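Local coordinates for protein AxyAgu115A (Amphibacillus xylanus NBRC 15112, PDB 6NPS) that probably acts as a family GH115 alpha-glucuronidase, hydrolysing glucuronic acid side groups of xylan, at residues 23-28 / 71-76; 31-36 / 65-70; 658-663 / 707-712. The protein carries 3 engineered substitutions. All blocks are in the same frame, centred on the assembly; numbering follows the deposited sequence.

Overall arrangement
From the N terminus, the chain leaves strand 20-23 through the turn of contact 1, climbs helix 30-47, and returns along strand 64-69 before starting helix 74-81. Contact 1 (23-28 / 71-76) closes this excursion at its outer ends, and contact 2 (31-36 / 65-70) lies within it, setting the helix against the strand. The two centres are about 8 Å apart and the contacts touch, for example where Arg33 comes to the turn. Contact 3 (658-663 / 707-712) follows in series, far along the chain and on the opposite side of the chain's centre, about 78 Å from contact 2, centre to centre. It joins two loops of a beta-rich region beside the second subunit.

Contact 1: 23-28 / 71-76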
loop_
_atom_site.group_PDB
_atom_site.type_symbol
_atom_site.label_atom_id
_atom_site.label_comp_id
_atom_site.label_asym_id
_atom_site.label_seq_id
_atom_site.Cartn_x
_atom_site.Cartn_y
_atom_site.Cartn_z
ATOM N N TYR A 23 -59.131 -9.618 -39.812
ATOM C CA TYR A 23 -60.485 -10.045 -39.511
ATOM C C TYR A 23 -60.597 -10.246 -38.008
ATOM O O TYR A 23 -59.668 -10.762 -37.381
ATOM C CB TYR A 23 -60.803 -11.334 -40.252
ATOM C CG TYR A 23 -62.191 -11.878 -39.948
ATOM C CD1 TYR A 23 -63.323 -11.119 -40.197
ATOM C CD2 TYR A 23 -62.350 -13.138 -39.391
ATOM C CE1 TYR A 23 -64.606 -11.605 -39.912
ATOM C CE2 TYR A 23 -63.646 -13.651 -39.114
ATOM C CZ TYR A 23 -64.753 -12.872 -39.371
ATOM O OH TYR A 23 -66.002 -13.381 -39.089
ATOM N N GLN A 24 -61.711 -9.817 -37.419
ATOM C CA GLN A 24 -61.862 -9.858 -35.971
ATOM C C GLN A 24 -63.094 -10.683 -35.605
ATOM O O GLN A 24 -64.172 -10.490 -36.188
ATOM C CB GLN A 24 -61.991 -8.437 -35.417
ATOM C CG GLN A 24 -61.476 -8.248 -34.007
ATOM C CD GLN A 24 -61.329 -6.771 -33.645
ATOM O OE1 GLN A 24 -62.321 -6.099 -33.347
ATOM N NE2 GLN A 24 -60.096 -6.259 -33.689
ATOM N N GLU A 25 -62.945 -11.603 -34.655
ATOM C CA GLU A 25 -64.070 -12.430 -34.235
ATOM C C GLU A 25 -64.466 -12.092 -32.805
ATOM O O GLU A 25 -63.607 -11.921 -31.932
ATOM C CB GLU A 25 -63.749 -13.929 -34.339
ATOM C CG GLU A 25 -63.669 -14.461 -35.761
ATOM C CD GLU A 25 -63.384 -15.969 -35.817
ATOM O OE1 GLU A 25 -64.234 -16.728 -36.350
ATOM O OE2 GLU A 25 -62.301 -16.385 -35.336
ATOM N N GLU A 26 -65.777 -11.986 -32.591
ATOM C CA GLU A 26 -66.337 -11.893 -31.248
ATOM C C GLU A 26 -65.850 -13.002 -30.314
ATOM O O GLU A 26 -65.628 -12.746 -29.127
ATOM C CB GLU A 26 -67.871 -11.941 -31.360
ATOM C CG GLU A 26 -68.592 -11.144 -30.313
ATOM C CD GLU A 26 -68.999 -11.970 -29.096
ATOM O OE1 GLU A 26 -69.633 -11.382 -28.198
ATOM O OE2 GLU A 26 -68.684 -13.183 -29.020
ATOM N N GLU A 27 -65.648 -14.216 -30.832
ATOM C CA GLU A 27 -65.281 -15.359 -30.011
ATOM C C GLU A 27 -63.814 -15.361 -29.613
ATOM O O GLU A 27 -63.425 -16.175 -28.768
ATOM C CB GLU A 27 -65.602 -16.661 -30.748
ATOM C CG GLU A 27 -67.062 -16.828 -31.100
ATOM C CD GLU A 27 -67.446 -16.152 -32.417
ATOM O OE1 GLU A 27 -66.543 -15.696 -33.158
ATOM O OE2 GLU A 27 -68.662 -16.082 -32.718
ATOM N N ALA A 28 -63.001 -14.481 -30.196
ATOM C CA ALA A 28 -61.577 -14.458 -29.903
ATOM C C ALA A 28 -61.329 -14.097 -28.442
ATOM O O ALA A 28 -62.108 -13.367 -27.827
ATOM C CB ALA A 28 -60.869 -13.446 -30.809
ATOM N N GLY A 71 -60.810 -23.843 -31.209
ATOM C CA GLY A 71 -61.835 -23.879 -30.199
ATOM C C GLY A 71 -62.393 -22.530 -29.810
ATOM O O GLY A 71 -63.318 -22.471 -29.000
ATOM N N HIS A 72 -61.877 -21.445 -30.367
ATOM C CA HIS A 72 -62.386 -20.107 -30.101
ATOM C C HIS A 72 -62.536 -19.337 -31.402
ATOM O O HIS A 72 -62.374 -18.108 -31.432
ATOM C CB HIS A 72 -61.462 -19.331 -29.160
ATOM C CG HIS A 72 -61.330 -19.925 -27.796
ATOM N ND1 HIS A 72 -62.350 -19.896 -26.869
ATOM C CD2 HIS A 72 -60.288 -20.541 -27.194
ATOM C CE1 HIS A 72 -61.943 -20.484 -25.758
ATOM N NE2 HIS A 72 -60.690 -20.869 -25.925
ATOM N N SER A 73 -62.761 -20.035 -32.497
ATOM C CA SER A 73 -62.789 -19.377 -33.798
ATOM C C SER A 73 -63.676 -20.193 -34.699
ATOM O O SER A 73 -63.285 -21.285 -35.143
ATOM C CB SER A 73 -61.396 -19.232 -34.409
ATOM O OG SER A 73 -61.529 -19.034 -35.809
ATOM N N PRO A 74 -64.902 -19.736 -34.957
ATOM C CA PRO A 74 -65.723 -20.446 -35.947
ATOM C C PRO A 74 -65.081 -20.459 -37.329
ATOM O O PRO A 74 -65.198 -21.466 -38.048
ATOM C CB PRO A 74 -67.055 -19.684 -35.922
ATOM C CG PRO A 74 -66.804 -18.444 -35.105
ATOM C CD PRO A 74 -65.672 -18.737 -34.198
ATOM N N LEU A 75 -64.375 -19.371 -37.706
ATOM C CA LEU A 75 -63.727 -19.309 -39.019
ATOM C C LEU A 75 -62.688 -20.413 -39.170
ATOM O O LEU A 75 -62.618 -21.080 -40.211
ATOM C CB LEU A 75 -63.058 -17.938 -39.235
ATOM C CG LEU A 75 -62.507 -17.668 -40.660
ATOM C CD1 LEU A 75 -63.366 -18.226 -41.789
ATOM C CD2 LEU A 75 -62.196 -16.192 -40.913
ATOM N N LEU A 76 -61.838 -20.586 -38.151
ATOM C CA LEU A 76 -60.853 -21.658 -38.191
ATOM C C LEU A 76 -61.507 -23.008 -38.395
ATOM O O LEU A 76 -60.997 -23.840 -39.153
ATOM C CB LEU A 76 -60.039 -21.679 -36.914
ATOM C CG LEU A 76 -58.965 -20.603 -36.954
ATOM C CD1 LEU A 76 -58.103 -20.777 -35.737
ATOM C CD2 LEU A 76 -58.155 -20.691 -38.249
HETATM O O HOH W 1 -64.263 -18.039 -26.797
#
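The carboxylate of Glu25 grips the start of helix 74-81 from the loop that follows strand 20-23. With CG anti to the carbonyl carbon (chi1 -72°) and the chain extended beyond it, both oxygens arrive at the helix end. OE1 accepts the backbone N-H of Leu75, 3.0 Å from N to OE1 and nearly straight at 162°; OE2 takes the hydroxyl of Ser73, with OG and OE2 2.8 Å apart. Each oxygen uses its syn lone pair, so the two bonds fix the rotation of the group. Ser73 is the N-cap, and its OG also accepts from Leu76 N at 2.8 Å. A helix N terminus here would tend to favour the charged form of Glu25. An alanine in place of Glu25 would remove both acceptors and would probably loosen the hold of the turn on the capped helix start. Glu27, bent at chi2 (85°), crosses Pro74 obliquely, with Glu27 OE1 3.3 Å from Pro74 CD. A water links Glu27 O to His72 ND1. Deeper in, Tyr23 CD2 meets Leu75 CD2 at 3.4 Å, while the Tyr23 hydroxyl bonds Arg57. The type I turn from Glu25 to Ala28 leads into helix 30-47; Tyr23 and Leu75 both rest on Leu66 of strand 64-69, and Leu76 reaches Val114 and Ala116 of strand 109-117.

Contact 2: 31-36 / 65-70; sequences GVRKIA and VLYGTV
Tyr67 overlaps the inner side of helix 30-47, where its ring meets Ala36 near the hydroxyl end and Val32 along one side. This is helix-on-sheet packing in the N-terminal alpha/beta region: strand 64-69 belongs to a mixed sheet, next to strand 109-117, and also bonds strand 20-23 through Val65 and Leu21; the helix covers it. The segments 31-36 and 65-69 run roughly antiparallel, at 150°, with axes 9.7 Å apart at closest approach. Tyr67 takes the crowded first torsion, CG between the backbone N and the carbonyl carbon (chi1 71°), and this sends the ring from the strand to the helix. Ala36 CB sits obliquely against the phenol end, 3.5 Å from CZ of Tyr67. Beside it, CG1 of Val32 lies 3.7 Å from CE2 of the same ring, valine and tyrosine side by side but pointing opposite ways. The aliphatic part of Arg33 passes roughly perpendicular to the tyrosine, its CG 3.7 Å from Tyr67 OH; the chain then bends at chi2 and chi3 and carries the guanidinium away, where NH1 makes a weak hydrogen bond to Glu25 O. Phe22 of strand 20-23 and Leu127 of helix 120-133 also touch Tyr67. Val32 holds CG1 anti to its backbone N, which leaves CG2 for Thr69: CG2 rests 3.9 Å from Thr69 OG1, whose hydrogen-bond partner is Thr123 OG1.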
loop_
_atom_site.group_PDB
_atom_site.type_symbol
_atom_site.label_atom_id
_atom_site.label_comp_id
_atom_site.label_asym_id
_atom_site.label_seq_id
_atom_site.Cartn_x
_atom_site.Cartn_y
_atom_site.Cartn_z
ATOM N N GLY A 31 -57.092 -11.294 -24.814
ATOM C CA GLY A 31 -55.657 -11.085 -24.884
ATOM C C GLY A 31 -55.103 -11.260 -26.292
ATOM O O GLY A 31 -54.156 -10.579 -26.678
ATOM N N VAL A 32 -55.662 -12.204 -27.059
ATOM C CA VAL A 32 -55.231 -12.417 -28.438
ATOM C C VAL A 32 -55.587 -11.211 -29.299
ATOM O O VAL A 32 -54.763 -10.728 -30.079
ATOM C CB VAL A 32 -55.846 -13.719 -28.976
ATOM C CG1 VAL A 32 -55.610 -13.841 -30.488
ATOM C CG2 VAL A 32 -55.270 -14.909 -28.217
ATOM N N ARG A 33 -56.792 -10.670 -29.129
ATOM C CA ARG A 33 -57.168 -9.455 -29.845
ATOM C C ARG A 33 -56.224 -8.298 -29.517
ATOM O O ARG A 33 -55.813 -7.557 -30.418
ATOM C CB ARG A 33 -58.613 -9.086 -29.510
ATOM C CG ARG A 33 -59.444 -8.629 -30.707
ATOM C CD ARG A 33 -60.907 -9.026 -30.553
ATOM N NE ARG A 33 -61.380 -8.739 -29.202
ATOM C CZ ARG A 33 -62.189 -9.530 -28.496
ATOM N NH1 ARG A 33 -62.623 -10.675 -29.014
ATOM N NH2 ARG A 33 -62.552 -9.180 -27.266
ATOM N N LYS A 34 -55.833 -8.149 -28.235
ATOM C CA LYS A 34 -54.880 -7.093 -27.862
ATOM C C LYS A 34 -53.512 -7.287 -28.518
ATOM O O LYS A 34 -52.840 -6.301 -28.866
ATOM C CB LYS A 34 -54.712 -7.029 -26.342
ATOM C CG LYS A 34 -55.985 -6.683 -25.608
ATOM C CD LYS A 34 -55.772 -6.745 -24.108
ATOM C CE LYS A 34 -55.340 -5.391 -23.561
ATOM N NZ LYS A 34 -56.286 -4.926 -22.499
ATOM N N ILE A 35 -53.032 -8.531 -28.613
ATOM C CA ILE A 35 -51.760 -8.770 -29.303
ATOM C C ILE A 35 -51.915 -8.465 -30.800
ATOM O O ILE A 35 -51.037 -7.863 -31.425
ATOM C CB ILE A 35 -51.301 -10.220 -29.046
ATOM C CG1 ILE A 35 -50.992 -10.446 -27.554
ATOM C CG2 ILE A 35 -50.133 -10.606 -29.950
ATOM C CD1 ILE A 35 -49.809 -9.652 -27.068
ATOM N N ALA A 36 -53.059 -8.856 -31.390
ATOM C CA ALA A 36 -53.336 -8.554 -32.798
ATOM C C ALA A 36 -53.276 -7.049 -33.073
ATOM O O ALA A 36 -52.720 -6.621 -34.101
ATOM C CB ALA A 36 -54.703 -9.122 -33.192
ATOM N N VAL A 65 -55.547 -11.198 -43.350
ATOM C CA VAL A 65 -54.874 -11.925 -42.281
ATOM C C VAL A 65 -55.984 -12.483 -41.394
ATOM O O VAL A 65 -56.824 -11.723 -40.901
ATOM C CB VAL A 65 -53.918 -11.026 -41.483
ATOM C CG1 VAL A 65 -53.398 -11.769 -40.262
ATOM C CG2 VAL A 65 -52.731 -10.509 -42.376
ATOM N N LEU A 66 -56.026 -13.806 -41.245
ATOM C CA LEU A 66 -57.084 -14.495 -40.499
ATOM C C LEU A 66 -56.417 -15.252 -39.361
ATOM O O LEU A 66 -55.660 -16.198 -39.604
ATOM C CB LEU A 66 -57.876 -15.442 -41.401
ATOM C CG LEU A 66 -58.469 -14.871 -42.697
ATOM C CD1 LEU A 66 -59.155 -15.947 -43.543
ATOM C CD2 LEU A 66 -59.449 -13.765 -42.389
ATOM N N TYR A 67 -56.668 -14.823 -38.121
ATOM C CA TYR A 67 -56.015 -15.396 -36.957
ATOM C C TYR A 67 -57.052 -15.901 -35.955
ATOM O O TYR A 67 -58.212 -15.487 -35.962
ATOM C CB TYR A 67 -55.096 -14.377 -36.291
ATOM C CG TYR A 67 -55.837 -13.260 -35.579
ATOM C CD1 TYR A 67 -56.173 -12.086 -36.248
ATOM C CD2 TYR A 67 -56.223 -13.398 -34.231
ATOM C CE1 TYR A 67 -56.865 -11.078 -35.613
ATOM C CE2 TYR A 67 -56.923 -12.392 -33.583
ATOM C CZ TYR A 67 -57.234 -11.234 -34.277
ATOM O OH TYR A 67 -57.911 -10.224 -33.636
ATOM N N GLY A 68 -56.627 -16.800 -35.084
ATOM C CA GLY A 68 -57.552 -17.361 -34.121
ATOM C C GLY A 68 -56.890 -18.436 -33.298
ATOM O O GLY A 68 -55.778 -18.892 -33.599
ATOM N N THR A 69 -57.601 -18.820 -32.233
ATOM C CA THR A 69 -57.241 -19.910 -31.336
ATOM C C THR A 69 -58.209 -21.051 -31.581
ATOM O O THR A 69 -59.433 -20.836 -31.618
ATOM C CB THR A 69 -57.323 -19.474 -29.864
ATOM O OG1 THR A 69 -56.555 -18.282 -29.665
ATOM C CG2 THR A 69 -56.787 -20.571 -28.931
ATOM N N VAL A 70 -57.675 -22.258 -31.786
ATOM C CA VAL A 70 -58.550 -23.405 -32.016
ATOM C C VAL A 70 -59.560 -23.503 -30.875
ATOM O O VAL A 70 -59.228 -23.253 -29.711
ATOM C CB VAL A 70 -57.731 -24.706 -32.126
ATOM C CG1 VAL A 70 -58.684 -25.904 -32.293
ATOM C CG2 VAL A 70 -56.753 -24.677 -33.284
#

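Contact 3: 658-663 / 707-712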
loop_
_atom_site.group_PDB
_atom_site.type_symbol
_atom_site.label_atom_id
_atom_site.label_comp_id
_atom_site.label_asym_id
_atom_site.label_seq_id
_atom_site.Cartn_x
_atom_site.Cartn_y
_atom_site.Cartn_z
ATOM N N VAL A 658 3.620 12.579 -8.717
ATOM C CA VAL A 658 5.045 12.475 -8.389
ATOM C C VAL A 658 5.629 13.871 -8.323
ATOM O O VAL A 658 5.201 14.764 -9.064
ATOM C CB VAL A 658 5.709 11.595 -9.468
ATOM C CG1 VAL A 658 7.168 11.799 -9.563
ATOM C CG2 VAL A 658 5.344 10.108 -9.193
ATOM N N LEU A 659 6.594 14.069 -7.422
ATOM C CA LEU A 659 7.369 15.291 -7.357
ATOM C C LEU A 659 8.772 14.962 -7.877
ATOM O O LEU A 659 9.421 14.038 -7.346
ATOM C CB LEU A 659 7.432 15.839 -5.920
ATOM C CG LEU A 659 6.031 16.153 -5.318
ATOM C CD1 LEU A 659 6.056 16.418 -3.795
ATOM C CD2 LEU A 659 5.440 17.343 -6.044
ATOM N N PRO A 660 9.277 15.666 -8.898
ATOM C CA PRO A 660 10.583 15.292 -9.496
ATOM C C PRO A 660 11.713 15.293 -8.485
ATOM O O PRO A 660 11.785 16.147 -7.623
ATOM C CB PRO A 660 10.824 16.374 -10.555
ATOM C CG PRO A 660 9.580 17.212 -10.596
ATOM C CD PRO A 660 8.757 16.957 -9.376
ATOM N N VAL A 661 12.661 14.373 -8.652
ATOM C CA VAL A 661 13.849 14.426 -7.807
ATOM C C VAL A 661 14.862 15.406 -8.402
ATOM O O VAL A 661 14.709 15.868 -9.536
ATOM C CB VAL A 661 14.480 13.030 -7.642
ATOM C CG1 VAL A 661 13.467 12.075 -6.956
ATOM C CG2 VAL A 661 14.924 12.491 -9.015
ATOM N N ASN A 662 15.920 15.678 -7.661
ATOM C CA ASN A 662 16.910 16.701 -8.037
ATOM C C ASN A 662 17.901 16.232 -9.103
ATOM O O ASN A 662 18.242 17.003 -10.006
ATOM C CB ASN A 662 17.683 17.150 -6.810
ATOM C CG ASN A 662 16.787 17.852 -5.766
ATOM O OD1 ASN A 662 15.822 18.525 -6.112
ATOM N ND2 ASN A 662 17.140 17.708 -4.482
ATOM N N LYS A 663 18.429 14.947 -9.010
ATOM C CA LYS A 663 19.496 14.596 -9.956
ATOM C C LYS A 663 18.915 14.065 -11.260
ATOM O O LYS A 663 17.823 13.493 -11.267
ATOM C CB LYS A 663 20.417 13.543 -9.357
ATOM C CG LYS A 663 21.419 14.090 -8.355
ATOM C CD LYS A 663 22.329 12.995 -7.831
ATOM C CE LYS A 663 23.128 13.472 -6.603
ATOM N NZ LYS A 663 22.592 14.746 -6.003
ATOM N N VAL A 707 12.831 10.529 -13.969
ATOM C CA VAL A 707 12.394 10.749 -12.596
ATOM C C VAL A 707 12.584 12.179 -12.171
ATOM O O VAL A 707 12.121 12.546 -11.094
ATOM C CB VAL A 707 13.123 9.823 -11.602
ATOM C CG1 VAL A 707 12.823 8.374 -11.926
ATOM C CG2 VAL A 707 14.606 10.090 -11.644
ATOM N N SER A 708 13.287 12.988 -12.956
ATOM C CA SER A 708 13.506 14.399 -12.661
ATOM C C SER A 708 12.980 15.255 -13.814
ATOM O O SER A 708 12.629 14.748 -14.884
ATOM C CB SER A 708 14.992 14.678 -12.455
ATOM O OG SER A 708 15.559 14.738 -13.762
ATOM N N GLU A 709 12.972 16.571 -13.612
ATOM C CA GLU A 709 12.638 17.505 -14.676
ATOM C C GLU A 709 13.881 18.073 -15.360
ATOM O O GLU A 709 13.788 19.090 -16.049
ATOM C CB GLU A 709 11.751 18.625 -14.138
ATOM C CG GLU A 709 10.281 18.337 -14.398
ATOM C CD GLU A 709 9.334 19.235 -13.621
ATOM O OE1 GLU A 709 8.114 18.934 -13.609
ATOM O OE2 GLU A 709 9.807 20.234 -13.030
ATOM N N LYS A 710 15.029 17.411 -15.217
ATOM C CA LYS A 710 16.294 17.834 -15.807
ATOM C C LYS A 710 16.558 17.066 -17.094
ATOM O O LYS A 710 16.042 15.966 -17.309
ATOM C CB LYS A 710 17.444 17.610 -14.830
ATOM C CG LYS A 710 17.733 18.811 -13.971
ATOM C CD LYS A 710 17.284 18.616 -12.561
ATOM C CE LYS A 710 17.783 19.751 -11.674
ATOM N NZ LYS A 710 17.086 19.782 -10.367
ATOM N N LYS A 711 17.377 17.645 -17.964
ATOM C CA LYS A 711 17.714 16.893 -19.165
ATOM C C LYS A 711 18.698 15.788 -18.787
ATOM O O LYS A 711 19.637 16.003 -18.007
ATOM C CB LYS A 711 18.251 17.807 -20.278
ATOM C CG LYS A 711 19.250 18.852 -19.862
ATOM C CD LYS A 711 20.675 18.290 -19.846
ATOM C CE LYS A 711 21.705 19.313 -19.364
ATOM N NZ LYS A 711 22.872 18.654 -18.700
ATOM N N ALA A 712 18.430 14.585 -19.263
ATOM C CA ALA A 712 19.227 13.412 -18.923
ATOM C C ALA A 712 19.531 12.660 -20.209
ATOM O O ALA A 712 18.601 12.190 -20.862
ATOM C CB ALA A 712 18.457 12.503 -17.961
HETATM O O HOH W 2 13.997 18.030 -11.256
#
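An ST turn at Ser708, in the loop joining strands 700-706 and 712-718 of two different sheets, carries this contact in a beta-rich domain. Its OG accepts the backbone N-H of Lys710, 3.1 Å from OG to N. Segment 658-663, the lead into strand 666-670, crosses it at a steep angle, 66° between the directions of the touching parts, and one backbone bond and one lysine bond join the two directly. Val661 N donates to Val707 O at 3.1 Å; the bond is straight (165°) and falls in the carbonyl plane on a lone pair. The same oxygen also takes a weak hydrogen bond from Asn598 ND2. Next to it the valines cross obliquely: each puts CG2 in the crowded position between its backbone N and carbonyl carbon, so CG2 of Val661 meets CG2 of Val707 at 3.6 Å. Ser708 CB is tucked close to the chain opposite, 3.2 Å from Val661 O. That oxygen is served by a water, 2.9 Å away, which in turn accepts from Glu709 N. On the outer side Pro660 crosses the extended Glu709 obliquely, its CG 3.6 Å from the carboxylate carbon, CD of Glu709. Segment 658-663 also faces the second subunit: Leu659 O is bonded by Asn652 of that chain, and Val661 packs on the same residue. Lys710, bent at chi2, reaches across to segment 658-663 and gives NZ to Asn662 O at 3.0 Å, meeting the carbonyl in its plane on a lone pair, with a C=O...N angle of 124°.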